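Local coordinates for protein glycine betaine/carnitine/choline ABC transporter (Staphylococcus aureus subsp. aureus Mu50, PDB 3O66) that probably binds glycine betaine, carnitine, choline or a related compound as the substrate-binding component of an ABC-type uptake system, at residues 63-68 and 224-229. Sequence-based numbering, arbitrary orientation.
Sequences ANISGV and AVATNE
The peptide planes of the two strands form a ladder with I65 and A226 on one face, where I65 packs against helix 19-35, and S66 and V225 on the other, under L58 of helix 51-60; N-H and C=O groups meet between the strands. V225 N donates to S66 O (3.1 Å) within the carbonyl plane, in a nearly straight bond of 168°. S66 N donates to V225 O (2.8 Å) and T227 N to N64 O (3.0 Å), these donors sitting above the carbonyl planes, 27° and 25° out of them. V225 O also meets I65 CA at 3.2 Å, a CA-H...O contact. In the non-hydrogen-bonded pair, I65 CG1 approaches A226 CB at 4.1 Å. In the hydrogen-bonded pair, S66 OG is hydrogen-bonded to T14 OG1 and to R69 NH1. The N64 carboxamide is held at both ends, OD1 accepting from K12 N at the start of strand 12-16 and ND2 donating to D10 O just before it; towards T227 it is CB, 3.6 Å from T227 OG1, that makes contact. T227 OG1, between backbone N and carbonyl carbon, N-caps helix 228-233 through L230 N. The 2-1-3-5-4 strand order, with 222-227 antiparallel, is that of a lobe of the type II substrate-binding-protein fold.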
# COMPACT_ATOMS: atom_id res chain seq x y z
N ALA A 63 -6.68 -18.27 8.34
CA ALA A 63 -5.46 -18.11 7.56
C ALA A 63 -4.34 -17.80 8.50
O ALA A 63 -4.58 -17.46 9.68
CB ALA A 63 -5.60 -16.97 6.52
N ASN A 64 -3.10 -17.89 8.00
CA ASN A 64 -1.97 -17.61 8.88
C ASN A 64 -0.95 -16.63 8.34
O ASN A 64 0.04 -16.37 9.03
CB ASN A 64 -1.30 -18.90 9.37
CG ASN A 64 -1.10 -19.93 8.26
OD1 ASN A 64 -1.19 -19.60 7.06
ND2 ASN A 64 -0.86 -21.17 8.65
N ILE A 65 -1.18 -16.11 7.12
CA ILE A 65 -0.36 -15.05 6.52
C ILE A 65 -1.33 -14.03 5.89
O ILE A 65 -2.33 -14.43 5.36
CB ILE A 65 0.60 -15.57 5.41
CG1 ILE A 65 1.67 -16.51 6.00
CG2 ILE A 65 1.23 -14.41 4.62
CD1 ILE A 65 2.55 -17.19 4.92
N SER A 66 -1.06 -12.73 6.06
CA SER A 66 -1.67 -11.70 5.22
C SER A 66 -0.61 -11.23 4.22
O SER A 66 0.49 -10.84 4.62
CB SER A 66 -2.13 -10.51 6.07
OG SER A 66 -3.25 -10.86 6.88
N GLY A 67 -0.94 -11.25 2.92
CA GLY A 67 0.05 -10.87 1.90
C GLY A 67 0.52 -9.43 2.11
O GLY A 67 1.73 -9.14 2.09
N VAL A 68 -0.44 -8.54 2.35
CA VAL A 68 -0.11 -7.12 2.52
C VAL A 68 -1.06 -6.49 3.55
O VAL A 68 -2.28 -6.71 3.52
CB VAL A 68 -0.08 -6.32 1.16
CG1 VAL A 68 -1.44 -6.25 0.55
CG2 VAL A 68 0.51 -4.92 1.35
N ALA A 224 4.14 -7.81 4.92
CA ALA A 224 3.51 -9.09 5.22
C ALA A 224 3.22 -9.17 6.73
O ALA A 224 3.91 -8.54 7.50
CB ALA A 224 4.46 -10.20 4.84
N VAL A 225 2.20 -9.95 7.11
CA VAL A 225 1.98 -10.42 8.50
C VAL A 225 1.88 -11.94 8.49
O VAL A 225 1.31 -12.52 7.57
CB VAL A 225 0.70 -9.78 9.10
CG1 VAL A 225 0.36 -10.37 10.55
CG2 VAL A 225 0.84 -8.25 9.12
N ALA A 226 2.46 -12.59 9.49
CA ALA A 226 2.33 -14.03 9.66
C ALA A 226 2.07 -14.27 11.16
O ALA A 226 2.58 -13.52 12.02
CB ALA A 226 3.59 -14.75 9.20
N THR A 227 1.28 -15.28 11.48
CA THR A 227 1.14 -15.67 12.91
C THR A 227 2.43 -16.30 13.38
O THR A 227 3.16 -16.98 12.61
CB THR A 227 -0.01 -16.66 13.13
OG1 THR A 227 0.29 -17.88 12.45
CG2 THR A 227 -1.32 -16.06 12.64
N ASN A 228 2.75 -16.08 14.64
CA ASN A 228 3.95 -16.70 15.20
C ASN A 228 3.79 -18.21 15.42
O ASN A 228 4.79 -18.96 15.41
CB ASN A 228 4.44 -15.93 16.45
CG ASN A 228 4.96 -14.54 16.08
OD1 ASN A 228 5.38 -14.33 14.94
ND2 ASN A 228 4.91 -13.60 17.01
N GLU A 229 2.54 -18.67 15.54
CA GLU A 229 2.26 -20.11 15.56
C GLU A 229 2.83 -20.75 14.27
O GLU A 229 3.51 -21.77 14.34
CB GLU A 229 0.76 -20.41 15.70
CG GLU A 229 0.42 -21.91 15.69
CD GLU A 229 -1.09 -22.22 15.75
OE1 GLU A 229 -1.91 -21.33 15.43
OE2 GLU A 229 -1.45 -23.38 16.09